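Local atomic coordinates of secondary thiamine-phosphate synthase enzyme (Thermus thermophilus, PDB entry 2CU5), a protein that probably acts as a secondary thiamine-phosphate synthase of the UPF0047 (YjbQ) family, although its biological role is not firmly established. Residues K22-L27 / G101-G106; G32-F37 / L96-G101; H40-L45 / R120-W125. All blocks are in the same frame, centred on the assembly; numbering follows the deposited sequence.

Interaction 1 of 3, residues K22-L27 / G101-G106; sequences KVEAAL and GRLRLG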
loop_
_atom_site.group_PDB
_atom_site.type_symbol
_atom_site.label_atom_id
_atom_site.label_comp_id
_atom_site.label_asym_id
_atom_site.label_seq_id
_atom_site.Cartn_x
_atom_site.Cartn_y
_atom_site.Cartn_z
ATOM N N LYS A 22 -3.995 -6.203 20.308
ATOM C CA LYS A 22 -3.572 -7.591 20.125
ATOM C C LYS A 22 -2.170 -7.671 19.515
ATOM O O LYS A 22 -1.401 -8.587 19.825
ATOM C CB LYS A 22 -4.592 -8.362 19.273
ATOM C CG LYS A 22 -5.860 -8.695 20.062
ATOM C CD LYS A 22 -6.841 -9.570 19.302
ATOM C CE LYS A 22 -8.061 -9.878 20.166
ATOM N NZ LYS A 22 -9.055 -10.757 19.486
ATOM N N VAL A 23 -1.835 -6.718 18.647
ATOM C CA VAL A 23 -0.501 -6.689 18.056
ATOM C C VAL A 23 0.489 -6.315 19.158
ATOM O O VAL A 23 1.534 -6.937 19.298
ATOM C CB VAL A 23 -0.378 -5.630 16.934
ATOM C CG1 VAL A 23 1.097 -5.406 16.585
ATOM C CG2 VAL A 23 -1.129 -6.089 15.690
ATOM N N GLU A 24 0.149 -5.294 19.940
ATOM C CA GLU A 24 1.022 -4.839 21.022
ATOM C C GLU A 24 1.280 -5.947 22.038
ATOM O O GLU A 24 2.384 -6.062 22.577
ATOM C CB GLU A 24 0.416 -3.618 21.725
ATOM C CG GLU A 24 0.297 -2.394 20.823
ATOM C CD GLU A 24 -0.322 -1.189 21.507
ATOM O OE1 GLU A 24 -1.302 -1.361 22.259
ATOM O OE2 GLU A 24 0.156 -0.061 21.275
ATOM N N ALA A 25 0.265 -6.764 22.296
ATOM C CA ALA A 25 0.406 -7.854 23.252
ATOM C C ALA A 25 1.411 -8.886 22.754
ATOM O O ALA A 25 1.966 -9.650 23.545
ATOM C CB ALA A 25 -0.948 -8.515 23.506
ATOM N N ALA A 26 1.652 -8.909 21.446
ATOM C CA ALA A 26 2.595 -9.862 20.875
ATOM C C ALA A 26 4.018 -9.311 20.807
ATOM O O ALA A 26 4.953 -10.037 20.468
ATOM C CB ALA A 26 2.137 -10.277 19.479
ATOM N N LEU A 27 4.182 -8.038 21.154
ATOM C CA LEU A 27 5.489 -7.391 21.094
ATOM C C LEU A 27 6.450 -7.668 22.245
ATOM O O LEU A 27 7.654 -7.442 22.108
ATOM C CB LEU A 27 5.309 -5.879 20.962
ATOM C CG LEU A 27 4.473 -5.442 19.758
ATOM C CD1 LEU A 27 4.395 -3.924 19.714
ATOM C CD2 LEU A 27 5.097 -5.988 18.483
ATOM N N GLY A 101 6.998 -2.108 23.699
ATOM C CA GLY A 101 5.762 -2.856 23.573
ATOM C C GLY A 101 4.541 -2.091 23.112
ATOM O O GLY A 101 3.464 -2.672 22.997
ATOM N N ARG A 102 4.689 -0.797 22.853
ATOM C CA ARG A 102 3.560 0.001 22.399
ATOM C C ARG A 102 3.816 0.632 21.039
ATOM O O ARG A 102 4.870 1.215 20.796
ATOM C CB ARG A 102 3.226 1.079 23.432
ATOM C CG ARG A 102 2.684 0.499 24.736
ATOM C CD ARG A 102 2.284 1.582 25.723
ATOM N NE ARG A 102 1.742 1.021 26.959
ATOM C CZ ARG A 102 2.433 0.265 27.812
ATOM N NH1 ARG A 102 3.704 -0.032 27.570
ATOM N NH2 ARG A 102 1.851 -0.194 28.911
ATOM N N LEU A 103 2.837 0.505 20.151
ATOM C CA LEU A 103 2.949 1.061 18.812
ATOM C C LEU A 103 2.935 2.584 18.857
ATOM O O LEU A 103 2.128 3.178 19.569
ATOM C CB LEU A 103 1.796 0.550 17.947
ATOM C CG LEU A 103 1.823 -0.955 17.662
ATOM C CD1 LEU A 103 0.486 -1.405 17.067
ATOM C CD2 LEU A 103 2.973 -1.264 16.725
ATOM N N ARG A 104 3.842 3.208 18.106
ATOM C CA ARG A 104 3.928 4.666 18.039
ATOM C C ARG A 104 3.041 5.112 16.883
ATOM O O ARG A 104 3.377 4.913 15.717
ATOM C CB ARG A 104 5.369 5.113 17.782
ATOM C CG ARG A 104 6.369 4.631 18.818
ATOM C CD ARG A 104 6.040 5.126 20.225
ATOM N NE ARG A 104 6.235 6.566 20.404
ATOM C CZ ARG A 104 5.327 7.500 20.125
ATOM N NH1 ARG A 104 4.137 7.162 19.645
ATOM N NH2 ARG A 104 5.609 8.781 20.336
ATOM N N LEU A 105 1.912 5.720 17.218
ATOM C CA LEU A 105 0.949 6.149 16.213
ATOM C C LEU A 105 0.487 7.580 16.425
ATOM O O LEU A 105 0.696 8.160 17.492
ATOM C CB LEU A 105 -0.269 5.227 16.272
ATOM C CG LEU A 105 0.034 3.732 16.159
ATOM C CD1 LEU A 105 -1.204 2.916 16.495
ATOM C CD2 LEU A 105 0.519 3.435 14.748
ATOM N N GLY A 106 -0.157 8.136 15.402
ATOM C CA GLY A 106 -0.675 9.486 15.498
ATOM C C GLY A 106 -1.834 9.500 16.474
ATOM O O GLY A 106 -2.343 8.446 16.865
#

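Interaction 2 of 3, residues G32-F37 / L96-G101; sequences GLVYLF and LLAEKG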
loop_
_atom_site.group_PDB
_atom_site.type_symbol
_atom_site.label_atom_id
_atom_site.label_comp_id
_atom_site.label_asym_id
_atom_site.label_seq_id
_atom_site.Cartn_x
_atom_site.Cartn_y
_atom_site.Cartn_z
ATOM N N GLY A 32 11.343 -0.907 18.437
ATOM C CA GLY A 32 11.868 -0.958 17.083
ATOM C C GLY A 32 10.728 -1.158 16.102
ATOM O O GLY A 32 9.562 -1.112 16.491
ATOM N N LEU A 33 11.052 -1.390 14.837
ATOM C CA LEU A 33 10.019 -1.590 13.831
ATOM C C LEU A 33 9.315 -2.931 14.013
ATOM O O LEU A 33 9.894 -3.890 14.524
ATOM C CB LEU A 33 10.624 -1.489 12.426
ATOM C CG LEU A 33 11.014 -0.060 12.035
ATOM C CD1 LEU A 33 11.870 -0.051 10.781
ATOM C CD2 LEU A 33 9.744 0.752 11.833
ATOM N N VAL A 34 8.053 -2.971 13.601
ATOM C CA VAL A 34 7.222 -4.164 13.696
ATOM C C VAL A 34 6.596 -4.427 12.329
ATOM O O VAL A 34 6.008 -3.527 11.728
ATOM C CB VAL A 34 6.083 -3.973 14.727
ATOM C CG1 VAL A 34 5.179 -5.192 14.736
ATOM C CG2 VAL A 34 6.669 -3.726 16.119
ATOM N N TYR A 35 6.729 -5.656 11.846
ATOM C CA TYR A 35 6.169 -6.041 10.554
ATOM C C TYR A 35 4.868 -6.816 10.768
ATOM O O TYR A 35 4.797 -7.691 11.633
ATOM C CB TYR A 35 7.177 -6.911 9.792
ATOM C CG TYR A 35 6.647 -7.539 8.524
ATOM C CD1 TYR A 35 6.404 -6.772 7.384
ATOM C CD2 TYR A 35 6.380 -8.906 8.465
ATOM C CE1 TYR A 35 5.905 -7.359 6.210
ATOM C CE2 TYR A 35 5.885 -9.500 7.301
ATOM C CZ TYR A 35 5.651 -8.722 6.179
ATOM O OH TYR A 35 5.170 -9.318 5.034
ATOM N N LEU A 36 3.840 -6.475 9.987
ATOM C CA LEU A 36 2.540 -7.138 10.062
ATOM C C LEU A 36 2.149 -7.618 8.671
ATOM O O LEU A 36 2.355 -6.908 7.683
ATOM C CB LEU A 36 1.465 -6.183 10.577
ATOM C CG LEU A 36 1.633 -5.568 11.967
ATOM C CD1 LEU A 36 0.432 -4.689 12.246
ATOM C CD2 LEU A 36 1.752 -6.667 13.028
ATOM N N PHE A 37 1.565 -8.810 8.598
ATOM C CA PHE A 37 1.169 -9.385 7.315
ATOM C C PHE A 37 -0.056 -10.289 7.436
ATOM O O PHE A 37 -0.197 -11.028 8.410
ATOM C CB PHE A 37 2.354 -10.196 6.760
ATOM C CG PHE A 37 2.106 -10.839 5.414
ATOM C CD1 PHE A 37 2.076 -10.073 4.250
ATOM C CD2 PHE A 37 1.947 -12.219 5.311
ATOM C CE1 PHE A 37 1.894 -10.672 3.003
ATOM C CE2 PHE A 37 1.764 -12.832 4.070
ATOM C CZ PHE A 37 1.739 -12.057 2.908
ATOM N N LEU A 96 5.390 -0.763 11.249
ATOM C CA LEU A 96 5.160 0.279 12.240
ATOM C C LEU A 96 6.228 0.341 13.326
ATOM O O LEU A 96 6.916 -0.642 13.595
ATOM C CB LEU A 96 3.797 0.049 12.898
ATOM C CG LEU A 96 2.596 -0.043 11.946
ATOM C CD1 LEU A 96 1.451 -0.792 12.608
ATOM C CD2 LEU A 96 2.171 1.363 11.535
ATOM N N LEU A 97 6.339 1.510 13.947
ATOM C CA LEU A 97 7.294 1.750 15.027
ATOM C C LEU A 97 6.676 1.359 16.361
ATOM O O LEU A 97 5.490 1.594 16.597
ATOM C CB LEU A 97 7.657 3.232 15.092
ATOM C CG LEU A 97 8.373 3.858 13.902
ATOM C CD1 LEU A 97 8.321 5.381 14.009
ATOM C CD2 LEU A 97 9.798 3.362 13.867
ATOM N N ALA A 98 7.485 0.768 17.232
ATOM C CA ALA A 98 7.026 0.372 18.551
ATOM C C ALA A 98 8.051 0.833 19.579
ATOM O O ALA A 98 9.247 0.875 19.302
ATOM C CB ALA A 98 6.855 -1.144 18.626
ATOM N N GLU A 99 7.572 1.197 20.759
ATOM C CA GLU A 99 8.455 1.626 21.831
ATOM C C GLU A 99 8.021 0.923 23.103
ATOM O O GLU A 99 6.920 1.148 23.605
ATOM C CB GLU A 99 8.381 3.139 22.017
ATOM C CG GLU A 99 9.253 3.659 23.150
ATOM C CD GLU A 99 9.231 5.170 23.253
ATOM O OE1 GLU A 99 9.730 5.838 22.322
ATOM O OE2 GLU A 99 8.708 5.694 24.261
ATOM N N LYS A 100 8.890 0.052 23.604
ATOM C CA LYS A 100 8.617 -0.697 24.820
ATOM C C LYS A 100 7.265 -1.407 24.797
ATOM O O LYS A 100 6.483 -1.326 25.746
ATOM C CB LYS A 100 8.725 0.242 26.025
ATOM C CG LYS A 100 10.116 0.860 26.143
ATOM C CD LYS A 100 10.216 1.920 27.230
ATOM C CE LYS A 100 11.617 2.525 27.254
ATOM N NZ LYS A 100 11.758 3.623 28.252
ATOM N N GLY A 101 6.998 -2.108 23.699
ATOM C CA GLY A 101 5.762 -2.856 23.573
ATOM C C GLY A 101 4.541 -2.091 23.112
ATOM O O GLY A 101 3.464 -2.672 22.997
#

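Interaction 3 of 3, residues H40-L45 / R120-W125; sequences HTTCGL and RVREVW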
loop_
_atom_site.group_PDB
_atom_site.type_symbol
_atom_site.label_atom_id
_atom_site.label_comp_id
_atom_site.label_asym_id
_atom_site.label_seq_id
_atom_site.Cartn_x
_atom_site.Cartn_y
_atom_site.Cartn_z
ATOM N N HIS A 40 -3.624 -13.595 3.398
ATOM C CA HIS A 40 -4.940 -13.746 2.788
ATOM C C HIS A 40 -5.092 -12.836 1.573
ATOM O O HIS A 40 -4.337 -11.880 1.406
ATOM C CB HIS A 40 -6.011 -13.402 3.823
ATOM C CG HIS A 40 -5.897 -14.195 5.088
ATOM N ND1 HIS A 40 -6.088 -15.560 5.131
ATOM C CD2 HIS A 40 -5.602 -13.817 6.354
ATOM C CE1 HIS A 40 -5.916 -15.988 6.369
ATOM N NE2 HIS A 40 -5.620 -14.949 7.131
ATOM N N THR A 41 -6.085 -13.127 0.737
ATOM C CA THR A 41 -6.310 -12.332 -0.467
ATOM C C THR A 41 -7.654 -11.607 -0.490
ATOM O O THR A 41 -7.956 -10.898 -1.450
ATOM C CB THR A 41 -6.230 -13.210 -1.729
ATOM O OG1 THR A 41 -7.252 -14.215 -1.672
ATOM C CG2 THR A 41 -4.866 -13.882 -1.825
ATOM N N THR A 42 -8.457 -11.782 0.557
ATOM C CA THR A 42 -9.762 -11.132 0.618
ATOM C C THR A 42 -9.992 -10.271 1.860
ATOM O O THR A 42 -11.125 -10.045 2.282
ATOM C CB THR A 42 -10.908 -12.164 0.467
ATOM O OG1 THR A 42 -10.739 -13.231 1.407
ATOM C CG2 THR A 42 -10.906 -12.733 -0.947
ATOM N N CYS A 43 -8.893 -9.805 2.447
ATOM C CA CYS A 43 -8.933 -8.906 3.597
ATOM C C CYS A 43 -7.645 -8.089 3.518
ATOM O O CYS A 43 -6.761 -8.400 2.717
ATOM C CB CYS A 43 -9.021 -9.675 4.925
ATOM S SG CYS A 43 -7.563 -10.638 5.389
ATOM N N GLY A 44 -7.540 -7.033 4.317
ATOM C CA GLY A 44 -6.334 -6.223 4.272
ATOM C C GLY A 44 -5.942 -5.634 5.612
ATOM O O GLY A 44 -6.592 -5.879 6.626
ATOM N N LEU A 45 -4.856 -4.868 5.611
ATOM C CA LEU A 45 -4.365 -4.208 6.817
ATOM C C LEU A 45 -4.238 -2.729 6.505
ATOM O O LEU A 45 -3.732 -2.355 5.450
ATOM C CB LEU A 45 -2.994 -4.752 7.223
ATOM C CG LEU A 45 -2.946 -6.175 7.775
ATOM C CD1 LEU A 45 -1.496 -6.612 7.924
ATOM C CD2 LEU A 45 -3.686 -6.227 9.111
ATOM N N ARG A 120 -14.854 -14.693 9.401
ATOM C CA ARG A 120 -13.814 -15.714 9.423
ATOM C C ARG A 120 -12.951 -15.525 10.660
ATOM O O ARG A 120 -13.252 -14.712 11.530
ATOM C CB ARG A 120 -12.892 -15.590 8.208
ATOM C CG ARG A 120 -13.562 -15.536 6.850
ATOM C CD ARG A 120 -12.532 -15.839 5.789
ATOM N NE ARG A 120 -13.055 -15.740 4.434
ATOM C CZ ARG A 120 -12.506 -16.353 3.393
ATOM N NH1 ARG A 120 -13.026 -16.214 2.181
ATOM N NH2 ARG A 120 -11.443 -17.125 3.572
ATOM N N VAL A 121 -11.886 -16.313 10.727
ATOM C CA VAL A 121 -10.896 -16.191 11.783
ATOM C C VAL A 121 -9.635 -16.078 10.945
ATOM O O VAL A 121 -9.121 -17.068 10.424
ATOM C CB VAL A 121 -10.811 -17.425 12.698
ATOM C CG1 VAL A 121 -9.666 -17.241 13.681
ATOM C CG2 VAL A 121 -12.105 -17.588 13.474
ATOM N N ARG A 122 -9.182 -14.845 10.775
ATOM C CA ARG A 122 -8.011 -14.545 9.966
ATOM C C ARG A 122 -6.724 -14.665 10.754
ATOM O O ARG A 122 -6.732 -14.649 11.978
ATOM C CB ARG A 122 -8.108 -13.118 9.433
ATOM C CG ARG A 122 -9.327 -12.852 8.581
ATOM C CD ARG A 122 -9.230 -13.618 7.277
ATOM N NE ARG A 122 -10.103 -13.037 6.266
ATOM C CZ ARG A 122 -10.129 -13.411 4.992
ATOM N NH1 ARG A 122 -10.960 -12.814 4.148
ATOM N NH2 ARG A 122 -9.330 -14.378 4.562
ATOM N N GLU A 123 -5.621 -14.779 10.024
ATOM C CA GLU A 123 -4.298 -14.852 10.625
ATOM C C GLU A 123 -3.596 -13.529 10.351
ATOM O O GLU A 123 -3.772 -12.928 9.292
ATOM C CB GLU A 123 -3.466 -15.971 9.994
ATOM C CG GLU A 123 -3.728 -17.362 10.537
ATOM C CD GLU A 123 -2.766 -18.387 9.959
ATOM O OE1 GLU A 123 -1.567 -18.065 9.816
ATOM O OE2 GLU A 123 -3.204 -19.519 9.652
ATOM N N VAL A 124 -2.819 -13.073 11.322
ATOM C CA VAL A 124 -2.034 -11.864 11.179
ATOM C C VAL A 124 -0.669 -12.232 11.743
ATOM O O VAL A 124 -0.559 -12.616 12.908
ATOM C CB VAL A 124 -2.618 -10.688 11.982
ATOM C CG1 VAL A 124 -1.677 -9.496 11.896
ATOM C CG2 VAL A 124 -3.996 -10.308 11.437
ATOM N N TRP A 125 0.361 -12.148 10.911
ATOM C CA TRP A 125 1.710 -12.478 11.353
ATOM C C TRP A 125 2.423 -11.237 11.862
ATOM O O TRP A 125 2.301 -10.158 11.283
ATOM C CB TRP A 125 2.505 -13.105 10.212
ATOM C CG TRP A 125 1.889 -14.362 9.674
ATOM C CD1 TRP A 125 0.939 -15.138 10.279
ATOM C CD2 TRP A 125 2.207 -15.008 8.435
ATOM N NE1 TRP A 125 0.647 -16.229 9.492
ATOM C CE2 TRP A 125 1.413 -16.174 8.356
ATOM C CE3 TRP A 125 3.089 -14.715 7.384
ATOM C CZ2 TRP A 125 1.472 -17.051 7.265
ATOM C CZ3 TRP A 125 3.148 -15.585 6.299
ATOM C CH2 TRP A 125 2.342 -16.741 6.251
HETATM O O HOH W 1 -8.421 -14.975 1.614
#

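Interaction 1 of 3, residues K22-L27 / G101-G106
Glu24 reaches from the helix to strand 102-103 and takes the backbone N-H of Leu103 on its carboxylate: Leu103 N to Glu24 OE2 is 3.0 Å, with 152° at the hydrogen. OE2 uses its anti lone pair, the one turned away from OE1, and OE1 pairs with Arg21 in a salt bridge, so both carboxylate oxygens have a partner. The chain is extended beyond CG (chi2 179°), which carries CD out to the strand. On the way its carbons fill the tight part of the contact. Glu24 CB sits 3.4 Å from Gly101 O, and Glu24 CG packs 3.8 Å from Leu103 CG.

Leu27, three residues on from Glu24, closes in with CD1 3.6 Å from Gly101 O and CB resting near Gly101 CA. Gly101 has a positive phi (84°), at which a CB would run into the carbonyl oxygen before it. Leu103 then spreads its two methyls to different partners: CD1 meets Val23 CG1 at 4.1 Å, the two side chains crossing at about a right angle, and CD2 lies 4.2 Å from Leu27 CD1.

The other side is loose. Arg102 turns away toward solvent, though its CA and CB lie beside Glu24 OE2; its NE stays 6.0 Å from Glu24 OE2, so any attraction is probably long-range.

In the fold this joins helix 20-25 to strand 102-103, at one edge of the five-stranded sheet within the chain. Val23 also touches Leu7 and Leu36, and Leu27 lies on Val34 and Ala98, so helix 20-25 and the residues just after it pack on that sheet. Leu103 rests on Leu96 of the neighbouring strand.

Interaction 2 of 3, residues G32-F37 / L96-G101
Gly32, Leu33 and Val34 pair with Ala98, Leu97 and Leu96 as antiparallel neighbours within the five-stranded sheet. Two hydrogen-bonded pairs bracket a non-hydrogen-bonded one. At the Val34-Leu96 pair, Val34 N gives a short 2.6 Å bond to Leu96 O, the donor lying nearly along the C=O axis, and Leu96 N returns one of 2.9 Å to Val34 O in the carbonyl plane. The Gly32-Ala98 pair is less regular: Ala98 N reaches Gly32 O at 2.9 Å with only 135° at the hydrogen, from above the carbonyl plane. Gly32 has a phi of 143°, where a CB would press on the preceding carbonyl oxygen. The short segments run at 130° to each other, a strong local twist away from strict antiparallel.

Between these bonded pairs, Leu33 and Leu97 lie side by side and point the same way. Their CD2 methyls come to 3.3 Å (Leu33 CD2 to Leu97 CD2), tighter than normal packing, so either the contact is strained or the exact methyl positions are doubtful. The face carrying Val34 packs more comfortably. Val34 CG2, anti to the carbonyl carbon, meets Ala98 CB at 3.6 Å. Farther along, Leu36 CD1 touches Leu96 CD1 at 4.0 Å.

The Leu33-Leu97 face looks outward to the second subunit, whose Leu129 covers Leu33 and whose Arg127 covers Leu97. The opposite face is covered mostly from within the chain, by Val111 of strand 110-115 on Leu36 and Leu96, though Phe37 of the second subunit also packs on Leu96. Strand 120-128 flanks strand 32-37 along its other edge, while strand 102-103 continues the sheet beyond 93-99.

Interaction 3 of 3, residues H40-L45 / R120-W125
Thr42 OG1 is gripped by Arg122 and by a water. Arg122 NH1 gives it a nearly straight bond of 2.8 Å (165° at the hydrogen), with the hydroxyl in the guanidinium plane, and water 1 sits 2.9 Å from Thr42 OG1. That water also accepts from Arg122 NH2 and from Thr41 N, so NH1 reaches the turn at 41-42 directly through Thr42 OG1, and NH2 through the water.

The rest of the Arg122 head is held as well. NE makes a salt bridge to Glu115. Cys43 SG lies 3.6 Å above one face, offset toward the rim, and Arg120 CD sits over the centre of the opposite face. With five groups around it the guanidinium has little freedom to turn, and the carboxylate of Glu115 probably balances its charge. Arg120 itself directs NH1 to Asp117, while Thr42 OG1 lies over a face of its guanidinium.

The His40 side chain crosses that of Arg122 at a slant; its NE2 accepts the backbone N-H of Glu123 at 2.9 Å and 173°, the donor close to the ring plane. Arg122 is bent at chi2 (-68°), which brings CD over the imidazole: a CH-pi contact, with Arg122 CD 3.9 Å from the centroid of the His40 ring. The same histidine thus meets an N-H at its edge and a methylene over its face.

Around the contact, Thr42 touches Ala83 and His84 of helix 81-90, and Thr41 O bonds Gln48 of the third subunit. The whole is a partly buried network around the buried Arg122, where the turn entering strand 43-48 of the three-stranded sheet meets strand 120-128 of the five-stranded one.

Interactions 1 and 2 share Gly101 and lie side by side, their centres 6 Å apart: interaction 2 is the sheet itself, interaction 1 the helix laid on it. They meet directly where Arg104 packs on Glu99, and Arg104 N probably bonds Leu97 O. Interaction 3 sits about 18 Å from the centre of interaction 1 and nearer the middle of the chain, yet reaches the same sheet, since strand 120-128 neighbours strand 32-37. The chemistry follows place: backbone bonds and leucines in the buried interaction 2, one carboxylate among leucines with a solvent-facing arginine in interaction 1, and arginine, histidine and water in the partly buried interaction 3.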